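Local coordinates for protein techylectin-5A (Tachypleus tridentatus, PDB 1JC9) that recognises acetyl groups on the surfaces of bacteria and human erythrocytes and agglutinates those cells as a secreted lectin of horseshoe crab innate immunity, at residues E83-G88 and K258-E263; Y104-W109 and S193-D198; N234-G239 and G247-L252. All coordinates share one frame; numbering follows the deposited sequence.

Overall arrangement
All three contacts belong to one fibrinogen C-terminal globular domain. Interaction 1 joins the loop between strands 76-81 and 89-95 to the end of strand 250-261, so its two segments bracket most of the domain and the other two contacts fall between them in sequence. Both segments of interaction 2, which lie in loops, precede those of interaction 3. Interactions 1 and 3 both use strand 250-261, yet their centres are about 29 Å apart, on opposite sides of the chain's centre. Interactions 2 and 3 lie closer, about 19 Å between centres. Interaction 2 holds the calcium ligand Asp-198 and interaction 3 part of the sugar pocket, so the binding sites gather away from interaction 1.

Interaction 1: residues E83-G88 and K258-E263; sequences ETDGGG and KIRPVE
Arg-260 reaches from strand 250-261 into the turn at residues 84-87, and its guanidinium gives the contact its firm part. CG stands anti to the backbone N (chi1 -175°), which lays it against Gly-88 O at 3.7 Å. NH1 donates almost straight to Asp-85 O at 2.8 Å and also to Gly-87 O at 2.9 Å. Both oxygens lie in the guanidinium plane, but NH1 stands above the carbonyl plane of Asp-85 and within that of Gly-87. The turn is itself closed by a bond from Gly-87 N to Thr-84 O. Glycine suits positions 86 to 88, where positive phi would press a side chain against the preceding carbonyl.

The exposed side is looser: Asp-85 OD2 forms a salt bridge with Arg-260 NH2 at 3.3 Å, met from above the carboxylate plane. At the buried end a water bridges Gly-88 O and Ile-259 O, and Lys-258 turns its ammonium to Glu-256, Asp-81 and Asp-144.

The turn links strands 76-81 and 89-95, and strand 250-261 pairs with the latter. Two carbonyls on one NH1 imply that Arg-260 ties this turn to the sheet chiefly through the turn's backbone carbonyls, the carboxylate probably adding electrostatic attraction.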
loop_
_atom_site.group_PDB
_atom_site.type_symbol
_atom_site.label_atom_id
_atom_site.label_comp_id
_atom_site.label_asym_id
_atom_site.label_seq_id
_atom_site.Cartn_x
_atom_site.Cartn_y
_atom_site.Cartn_z
ATOM N N GLU A 83 -8.776 -13.087 7.880
ATOM C CA GLU A 83 -8.049 -14.308 8.197
ATOM C C GLU A 83 -6.657 -14.122 8.792
ATOM O O GLU A 83 -6.301 -14.782 9.764
ATOM C CB GLU A 83 -7.967 -15.178 6.942
ATOM C CG GLU A 83 -9.316 -15.753 6.528
ATOM C CD GLU A 83 -9.353 -16.164 5.070
ATOM O OE1 GLU A 83 -8.438 -16.895 4.634
ATOM O OE2 GLU A 83 -10.302 -15.755 4.360
ATOM N N THR A 84 -5.873 -13.220 8.222
ATOM C CA THR A 84 -4.518 -12.994 8.704
ATOM C C THR A 84 -4.425 -12.540 10.158
ATOM O O THR A 84 -5.006 -11.527 10.545
ATOM C CB THR A 84 -3.797 -11.958 7.829
ATOM O OG1 THR A 84 -3.871 -12.366 6.457
ATOM C CG2 THR A 84 -2.347 -11.838 8.238
ATOM N N ASP A 85 -3.693 -13.308 10.958
ATOM C CA ASP A 85 -3.467 -12.997 12.365
ATOM C C ASP A 85 -4.666 -12.403 13.114
ATOM O O ASP A 85 -4.561 -11.363 13.761
ATOM C CB ASP A 85 -2.250 -12.069 12.468
ATOM C CG ASP A 85 -1.887 -11.726 13.895
ATOM O OD1 ASP A 85 -2.064 -12.579 14.787
ATOM O OD2 ASP A 85 -1.404 -10.599 14.126
ATOM N N GLY A 86 -5.809 -13.069 13.024
ATOM C CA GLY A 86 -6.983 -12.592 13.734
ATOM C C GLY A 86 -7.983 -11.797 12.920
ATOM O O GLY A 86 -9.120 -11.619 13.348
ATOM N N GLY A 87 -7.563 -11.305 11.758
ATOM C CA GLY A 87 -8.463 -10.542 10.912
ATOM C C GLY A 87 -8.629 -9.088 11.315
ATOM O O GLY A 87 -7.880 -8.562 12.140
ATOM N N GLY A 88 -9.616 -8.434 10.709
ATOM C CA GLY A 88 -9.880 -7.039 11.013
ATOM C C GLY A 88 -9.017 -6.078 10.220
ATOM O O GLY A 88 -8.967 -4.885 10.535
ATOM N N LYS A 258 -2.108 -3.586 4.154
ATOM C CA LYS A 258 -3.350 -3.535 4.917
ATOM C C LYS A 258 -3.136 -2.902 6.285
ATOM O O LYS A 258 -2.053 -3.018 6.871
ATOM C CB LYS A 258 -3.899 -4.955 5.071
ATOM C CG LYS A 258 -2.910 -5.912 5.741
ATOM C CD LYS A 258 -3.297 -7.380 5.576
ATOM C CE LYS A 258 -3.090 -7.845 4.147
ATOM N NZ LYS A 258 -3.308 -9.309 3.999
ATOM N N ILE A 259 -4.175 -2.246 6.801
ATOM C CA ILE A 259 -4.079 -1.586 8.096
ATOM C C ILE A 259 -5.077 -2.104 9.131
ATOM O O ILE A 259 -6.134 -2.632 8.787
ATOM C CB ILE A 259 -4.213 -0.040 7.929
ATOM C CG1 ILE A 259 -5.495 0.333 7.182
ATOM C CG2 ILE A 259 -3.047 0.487 7.105
ATOM C CD1 ILE A 259 -6.749 0.173 7.972
ATOM N N ARG A 260 -4.715 -1.968 10.404
ATOM C CA ARG A 260 -5.553 -2.405 11.523
ATOM C C ARG A 260 -5.201 -1.523 12.714
ATOM O O ARG A 260 -4.040 -1.165 12.898
ATOM C CB ARG A 260 -5.267 -3.872 11.870
ATOM C CG ARG A 260 -6.175 -4.455 12.944
ATOM C CD ARG A 260 -6.032 -5.971 13.047
ATOM N NE ARG A 260 -4.804 -6.389 13.717
ATOM C CZ ARG A 260 -4.455 -7.661 13.895
ATOM N NH1 ARG A 260 -5.241 -8.635 13.449
ATOM N NH2 ARG A 260 -3.327 -7.964 14.525
ATOM N N PRO A 261 -6.195 -1.158 13.538
ATOM C CA PRO A 261 -5.901 -0.306 14.694
ATOM C C PRO A 261 -4.859 -0.923 15.623
ATOM O O PRO A 261 -4.847 -2.134 15.838
ATOM C CB PRO A 261 -7.263 -0.158 15.375
ATOM C CG PRO A 261 -8.229 -0.304 14.243
ATOM C CD PRO A 261 -7.634 -1.456 13.460
ATOM N N VAL A 262 -3.982 -0.083 16.163
ATOM C CA VAL A 262 -2.953 -0.544 17.083
ATOM C C VAL A 262 -3.601 -1.165 18.324
ATOM O O VAL A 262 -3.104 -2.147 18.868
ATOM C CB VAL A 262 -2.040 0.626 17.528
ATOM C CG1 VAL A 262 -1.058 0.153 18.585
ATOM C CG2 VAL A 262 -1.286 1.180 16.331
ATOM N N GLU A 263 -4.718 -0.589 18.756
ATOM C CA GLU A 263 -5.440 -1.062 19.937
ATOM C C GLU A 263 -6.373 -2.236 19.640
ATOM O O GLU A 263 -7.414 -2.374 20.283
ATOM C CB GLU A 263 -6.277 0.077 20.537
ATOM C CG GLU A 263 -5.538 1.394 20.768
ATOM C CD GLU A 263 -5.082 2.062 19.477
ATOM O OE1 GLU A 263 -5.918 2.255 18.560
ATOM O OE2 GLU A 263 -3.881 2.398 19.382
HETATM O O HOH W 1 -8.882 -2.181 9.969
#

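Interaction 2: residues Y104-W109 and S193-D198; sequences YFYKPW and STIDKD. With CA (calcium ion), chain C.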
loop_
_atom_site.group_PDB
_atom_site.type_symbol
_atom_site.label_atom_id
_atom_site.label_comp_id
_atom_site.label_asym_id
_atom_site.label_seq_id
_atom_site.Cartn_x
_atom_site.Cartn_y
_atom_site.Cartn_z
ATOM N N TYR A 104 -0.053 -1.321 -15.362
ATOM C CA TYR A 104 -1.342 -0.864 -14.856
ATOM C C TYR A 104 -1.242 0.192 -13.749
ATOM O O TYR A 104 -2.103 1.072 -13.642
ATOM C CB TYR A 104 -2.133 -2.069 -14.351
ATOM C CG TYR A 104 -3.536 -1.748 -13.903
ATOM C CD1 TYR A 104 -4.456 -1.172 -14.780
ATOM C CD2 TYR A 104 -3.954 -2.047 -12.609
ATOM C CE1 TYR A 104 -5.765 -0.904 -14.376
ATOM C CE2 TYR A 104 -5.255 -1.787 -12.195
ATOM C CZ TYR A 104 -6.155 -1.218 -13.081
ATOM O OH TYR A 104 -7.446 -0.984 -12.672
ATOM N N PHE A 105 -0.198 0.107 -12.928
ATOM C CA PHE A 105 -0.015 1.061 -11.837
ATOM C C PHE A 105 0.820 2.275 -12.224
ATOM O O PHE A 105 1.163 3.104 -11.378
ATOM C CB PHE A 105 0.604 0.361 -10.623
ATOM C CG PHE A 105 -0.403 -0.355 -9.769
ATOM C CD1 PHE A 105 -1.199 -1.365 -10.304
ATOM C CD2 PHE A 105 -0.588 0.010 -8.441
ATOM C CE1 PHE A 105 -2.168 -1.999 -9.527
ATOM C CE2 PHE A 105 -1.555 -0.619 -7.655
ATOM C CZ PHE A 105 -2.348 -1.624 -8.202
ATOM N N TYR A 106 1.141 2.375 -13.510
ATOM C CA TYR A 106 1.917 3.490 -14.034
ATOM C C TYR A 106 0.910 4.597 -14.349
ATOM O O TYR A 106 0.639 4.882 -15.514
ATOM C CB TYR A 106 2.640 3.048 -15.309
ATOM C CG TYR A 106 3.623 4.054 -15.858
ATOM C CD1 TYR A 106 4.771 4.392 -15.148
ATOM C CD2 TYR A 106 3.411 4.663 -17.095
ATOM C CE1 TYR A 106 5.688 5.308 -15.653
ATOM C CE2 TYR A 106 4.325 5.588 -17.610
ATOM C CZ TYR A 106 5.460 5.903 -16.879
ATOM O OH TYR A 106 6.363 6.821 -17.362
ATOM N N LYS A 107 0.350 5.211 -13.309
ATOM C CA LYS A 107 -0.655 6.256 -13.490
ATOM C C LYS A 107 -0.274 7.582 -12.846
ATOM O O LYS A 107 0.577 7.629 -11.967
ATOM C CB LYS A 107 -1.999 5.794 -12.918
ATOM C CG LYS A 107 -2.575 4.541 -13.568
ATOM C CD LYS A 107 -4.031 4.355 -13.166
ATOM C CE LYS A 107 -4.605 3.037 -13.666
ATOM N NZ LYS A 107 -4.415 2.872 -15.132
ATOM N N PRO A 108 -0.920 8.681 -13.270
ATOM C CA PRO A 108 -0.660 10.024 -12.743
ATOM C C PRO A 108 -1.276 10.325 -11.377
ATOM O O PRO A 108 -2.055 9.538 -10.840
ATOM C CB PRO A 108 -1.224 10.929 -13.831
ATOM C CG PRO A 108 -2.416 10.153 -14.285
ATOM C CD PRO A 108 -1.860 8.745 -14.406
ATOM N N TRP A 109 -0.914 11.488 -10.842
ATOM C CA TRP A 109 -1.368 11.970 -9.541
ATOM C C TRP A 109 -2.868 11.848 -9.295
ATOM O O TRP A 109 -3.293 11.382 -8.233
ATOM C CB TRP A 109 -0.935 13.429 -9.368
ATOM C CG TRP A 109 -1.195 14.008 -8.007
ATOM C CD1 TRP A 109 -2.312 14.682 -7.597
ATOM C CD2 TRP A 109 -0.304 13.989 -6.885
ATOM N NE1 TRP A 109 -2.167 15.089 -6.292
ATOM C CE2 TRP A 109 -0.946 14.676 -5.831
ATOM C CE3 TRP A 109 0.976 13.459 -6.670
ATOM C CZ2 TRP A 109 -0.348 14.849 -4.577
ATOM C CZ3 TRP A 109 1.569 13.632 -5.425
ATOM C CH2 TRP A 109 0.906 14.322 -4.396
ATOM N N SER A 193 5.183 10.714 -4.829
ATOM C CA SER A 193 5.521 11.168 -6.179
ATOM C C SER A 193 4.849 10.285 -7.226
ATOM O O SER A 193 4.570 9.112 -6.978
ATOM C CB SER A 193 7.034 11.137 -6.417
ATOM O OG SER A 193 7.715 12.112 -5.651
ATOM N N THR A 194 4.591 10.861 -8.395
ATOM C CA THR A 194 3.979 10.134 -9.502
ATOM C C THR A 194 4.686 10.555 -10.787
ATOM O O THR A 194 5.472 11.504 -10.785
ATOM C CB THR A 194 2.473 10.441 -9.622
ATOM O OG1 THR A 194 2.277 11.861 -9.682
ATOM C CG2 THR A 194 1.712 9.865 -8.426
ATOM N N ILE A 195 4.409 9.855 -11.880
ATOM C CA ILE A 195 5.041 10.161 -13.152
ATOM C C ILE A 195 4.914 11.619 -13.576
ATOM O O ILE A 195 5.785 12.142 -14.270
ATOM C CB ILE A 195 4.479 9.272 -14.274
ATOM C CG1 ILE A 195 2.963 9.442 -14.370
ATOM C CG2 ILE A 195 4.825 7.819 -13.993
ATOM C CD1 ILE A 195 2.322 8.561 -15.423
ATOM N N ASP A 196 3.840 12.280 -13.155
ATOM C CA ASP A 196 3.630 13.672 -13.526
ATOM C C ASP A 196 3.959 14.678 -12.422
ATOM O O ASP A 196 3.789 15.884 -12.606
ATOM C CB ASP A 196 2.186 13.870 -14.012
ATOM C CG ASP A 196 1.152 13.594 -12.932
ATOM O OD1 ASP A 196 1.334 12.640 -12.150
ATOM O OD2 ASP A 196 0.139 14.323 -12.879
ATOM N N LYS A 197 4.437 14.196 -11.278
ATOM C CA LYS A 197 4.783 15.099 -10.186
ATOM C C LYS A 197 5.957 14.605 -9.352
ATOM O O LYS A 197 5.807 13.714 -8.519
ATOM C CB LYS A 197 3.565 15.345 -9.289
ATOM C CG LYS A 197 2.455 16.107 -9.988
ATOM C CD LYS A 197 1.377 16.555 -9.030
ATOM C CE LYS A 197 0.323 17.383 -9.751
ATOM N NZ LYS A 197 -0.778 17.804 -8.827
ATOM N N ASP A 198 7.121 15.207 -9.587
ATOM C CA ASP A 198 8.360 14.868 -8.892
ATOM C C ASP A 198 8.481 15.592 -7.554
ATOM O O ASP A 198 8.755 16.793 -7.512
ATOM C CB ASP A 198 9.564 15.240 -9.762
ATOM C CG ASP A 198 10.887 14.795 -9.161
ATOM O OD1 ASP A 198 10.998 14.730 -7.919
ATOM O OD2 ASP A 198 11.828 14.526 -9.934
HETATM CA CA CA C . 13.517 14.502 -8.369
HETATM O O HOH W 2 2.985 7.527 -11.127
HETATM O O HOH W 3 14.382 16.457 -9.845
HETATM O O HOH W 4 13.330 16.129 -6.754
#
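The indole of Trp-109 carries Lys-197 over one face and has Thr-194 OG1 at its edge, in the ring plane. The lysine chain, extended beyond CG, runs over that face, the two side chains crossing at about a right angle. Its CD lies 3.6 Å above the plane, offset toward the rim, and makes a CH-pi contact. NZ forms a cation-pi pair, 3.9 Å from the centroid of the five-membered ring and close to its normal. A long aliphatic chain ending in a charge suits this place, since both its methylene and its ammonium can use the aromatic surface. The rings of His-199 and Tyr-169 also meet the indole, and NE1 bonds to Glu-165. The other flat group, Tyr-106, has Ile-195 CD1 over one face, offset toward the rim.

Ile-195 CD1 also packs against the backbone, 3.8 Å from Lys-107 C. A water links Lys-107 O, to which it donates, with Ile-195 N, from which it accepts. Asp-196 is the polar anchor: its CG sits between the backbone N and the carbonyl carbon (chi1 63°), and OD1 accepts from Trp-109 N at 2.8 Å on its syn side. Thr-194 OG1 donates to the same oxygen, also at 2.8 Å, within the type I turn 194-197.

Next along the chain, Asp-198 binds calcium through OD1 and OD2, with Asp-200, His-202, Thr-204 and two waters completing the site. The chemistry implies that one carboxylate oxygen both braces its own turn and receives an N-H at the start of helix 109-114, where its negative charge would probably be favourable.

Interaction 3: residues N234-G239 and G247-L252; sequences NSYADG and GYHYSL. With NAG (2-acetamido-2-deoxy-beta-D-glucopyranose), chain B.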
loop_
_atom_site.group_PDB
_atom_site.type_symbol
_atom_site.label_atom_id
_atom_site.label_comp_id
_atom_site.label_asym_id
_atom_site.label_seq_id
_atom_site.Cartn_x
_atom_site.Cartn_y
_atom_site.Cartn_z
ATOM N N ASN A 234 15.999 -8.537 -15.666
ATOM C CA ASN A 234 17.270 -7.863 -15.891
ATOM C C ASN A 234 17.230 -6.364 -15.661
ATOM O O ASN A 234 18.222 -5.785 -15.233
ATOM C CB ASN A 234 17.770 -8.163 -17.304
ATOM C CG ASN A 234 18.287 -9.581 -17.445
ATOM O OD1 ASN A 234 18.492 -10.070 -18.554
ATOM N ND2 ASN A 234 18.511 -10.248 -16.316
ATOM N N SER A 235 16.095 -5.736 -15.955
ATOM C CA SER A 235 15.961 -4.298 -15.745
ATOM C C SER A 235 16.248 -4.019 -14.277
ATOM O O SER A 235 16.090 -4.901 -13.427
ATOM C CB SER A 235 14.555 -3.816 -16.120
ATOM O OG SER A 235 13.556 -4.534 -15.420
ATOM N N TYR A 236 16.662 -2.794 -13.977
ATOM C CA TYR A 236 17.013 -2.434 -12.611
ATOM C C TYR A 236 15.915 -1.847 -11.723
ATOM O O TYR A 236 15.405 -0.759 -11.978
ATOM C CB TYR A 236 18.205 -1.473 -12.626
ATOM C CG TYR A 236 18.657 -1.026 -11.254
ATOM C CD1 TYR A 236 19.238 -1.924 -10.362
ATOM C CD2 TYR A 236 18.494 0.296 -10.843
ATOM C CE1 TYR A 236 19.646 -1.518 -9.089
ATOM C CE2 TYR A 236 18.898 0.715 -9.573
ATOM C CZ TYR A 236 19.472 -0.198 -8.702
ATOM O OH TYR A 236 19.869 0.211 -7.446
ATOM N N ALA A 237 15.570 -2.596 -10.681
ATOM C CA ALA A 237 14.603 -2.188 -9.667
ATOM C C ALA A 237 13.293 -1.530 -10.100
ATOM O O ALA A 237 12.710 -0.765 -9.332
ATOM C CB ALA A 237 15.312 -1.280 -8.668
ATOM N N ASP A 238 12.803 -1.826 -11.299
ATOM C CA ASP A 238 11.564 -1.194 -11.737
ATOM C C ASP A 238 10.317 -2.062 -11.612
ATOM O O ASP A 238 9.258 -1.710 -12.122
ATOM C CB ASP A 238 11.718 -0.659 -13.166
ATOM C CG ASP A 238 12.179 -1.714 -14.146
ATOM O OD1 ASP A 238 12.652 -2.785 -13.710
ATOM O OD2 ASP A 238 12.076 -1.460 -15.365
ATOM N N GLY A 239 10.450 -3.193 -10.922
ATOM C CA GLY A 239 9.316 -4.079 -10.705
ATOM C C GLY A 239 8.851 -3.951 -9.258
ATOM O O GLY A 239 9.241 -2.998 -8.580
ATOM N N GLY A 247 16.140 -8.442 -3.192
ATOM C CA GLY A 247 17.026 -7.572 -3.951
ATOM C C GLY A 247 16.322 -6.610 -4.902
ATOM O O GLY A 247 15.155 -6.259 -4.700
ATOM N N TYR A 248 17.027 -6.182 -5.945
ATOM C CA TYR A 248 16.462 -5.253 -6.922
ATOM C C TYR A 248 16.126 -5.865 -8.282
ATOM O O TYR A 248 15.782 -5.140 -9.217
ATOM C CB TYR A 248 17.411 -4.076 -7.147
ATOM C CG TYR A 248 17.410 -3.040 -6.046
ATOM C CD1 TYR A 248 16.214 -2.483 -5.590
ATOM C CD2 TYR A 248 18.608 -2.567 -5.506
ATOM C CE1 TYR A 248 16.208 -1.479 -4.635
ATOM C CE2 TYR A 248 18.614 -1.560 -4.551
ATOM C CZ TYR A 248 17.407 -1.018 -4.122
ATOM O OH TYR A 248 17.401 0.003 -3.206
ATOM N N HIS A 249 16.216 -7.187 -8.401
ATOM C CA HIS A 249 15.923 -7.844 -9.674
ATOM C C HIS A 249 14.877 -8.945 -9.556
ATOM O O HIS A 249 14.941 -9.953 -10.263
ATOM C CB HIS A 249 17.213 -8.417 -10.271
ATOM C CG HIS A 249 18.139 -7.375 -10.817
ATOM N ND1 HIS A 249 18.011 -6.856 -12.088
ATOM C CD2 HIS A 249 19.194 -6.735 -10.254
ATOM C CE1 HIS A 249 18.946 -5.943 -12.285
ATOM N NE2 HIS A 249 19.677 -5.851 -11.188
ATOM N N TYR A 250 13.907 -8.747 -8.668
ATOM C CA TYR A 250 12.855 -9.733 -8.467
ATOM C C TYR A 250 11.533 -9.031 -8.158
ATOM O O TYR A 250 11.369 -8.410 -7.101
ATOM C CB TYR A 250 13.240 -10.680 -7.323
ATOM C CG TYR A 250 12.386 -11.928 -7.240
ATOM C CD1 TYR A 250 11.090 -11.881 -6.733
ATOM C CD2 TYR A 250 12.873 -13.157 -7.693
ATOM C CE1 TYR A 250 10.296 -13.022 -6.680
ATOM C CE2 TYR A 250 12.087 -14.307 -7.647
ATOM C CZ TYR A 250 10.800 -14.233 -7.141
ATOM O OH TYR A 250 10.012 -15.363 -7.108
ATOM N N SER A 251 10.597 -9.135 -9.096
ATOM C CA SER A 251 9.283 -8.522 -8.966
ATOM C C SER A 251 8.326 -9.527 -8.329
ATOM O O SER A 251 7.909 -10.494 -8.978
ATOM C CB SER A 251 8.773 -8.106 -10.351
ATOM O OG SER A 251 7.537 -7.420 -10.275
ATOM N N LEU A 252 7.980 -9.296 -7.060
ATOM C CA LEU A 252 7.081 -10.196 -6.337
ATOM C C LEU A 252 5.754 -10.368 -7.077
ATOM O O LEU A 252 5.150 -9.399 -7.540
ATOM C CB LEU A 252 6.850 -9.673 -4.909
ATOM C CG LEU A 252 8.107 -9.613 -4.028
ATOM C CD1 LEU A 252 7.851 -8.761 -2.802
ATOM C CD2 LEU A 252 8.530 -11.021 -3.626
HETATM C C1 NAG B . 19.961 2.640 -3.777
HETATM C C2 NAG B . 19.453 3.301 -5.143
HETATM C C3 NAG B . 20.718 3.685 -6.002
HETATM C C4 NAG B . 21.473 4.717 -5.195
HETATM C C5 NAG B . 21.902 4.064 -3.832
HETATM C C6 NAG B . 22.650 5.057 -2.937
HETATM C C7 NAG B . 17.296 2.629 -6.000
HETATM C C8 NAG B . 16.386 1.694 -6.733
HETATM N N2 NAG B . 18.638 2.321 -5.877
HETATM O O1 NAG B . 18.869 2.240 -2.890
HETATM O O3 NAG B . 20.332 4.290 -7.235
HETATM O O4 NAG B . 22.672 5.143 -5.936
HETATM O O5 NAG B . 20.764 3.597 -3.043
HETATM O O6 NAG B . 22.948 4.269 -1.742
HETATM O O7 NAG B . 16.793 3.674 -5.519
#
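Tyr-236 and Tyr-248 leave their backbones by different first torsions: CG of Tyr-236 is anti to its backbone N (chi1 180°), whereas CG of Tyr-248 is anti to its carbonyl carbon (chi1 -77°). With these settings both side chains extend to the sugar, and the rings form an offset edge-to-face pair, the edge of Tyr-236 toward the face of Tyr-248, with centroids 5.4 Å apart and planes at 63°. Ala-237 packs its CB against Tyr-248 CD1 at 3.4 Å and also lies over the centre of one face of the Tyr-236 ring. A single methyl suits this confined spot, for it fits the corner where the two rings meet and still comes 3.7 Å from the acetyl methyl, NAG C8.

The backbones are tied by Ala-237 N donating to Tyr-248 O at 2.9 Å. His-249 turns NE2 to the edge of the Tyr-236 ring, while its ND1 is bonded to His-233 O.

The sugar joins the two phenols: NAG N2 donates to Tyr-236 OH at 2.9 Å, and NAG O1 to Tyr-248 OH at 2.7 Å. NAG C8 lies over one face of Tyr-248. Tyr-248 OH is also bonded to His-220 O; Arg-186, Cys-219 and His-220 add bonds to the sugar, and Tyr-210 also belongs to the pocket. Tyr-236, Ala-237 and Tyr-248, all implicated in ligand binding, thus form part of the acetyl-group pocket of a fibrinogen-related lectin domain.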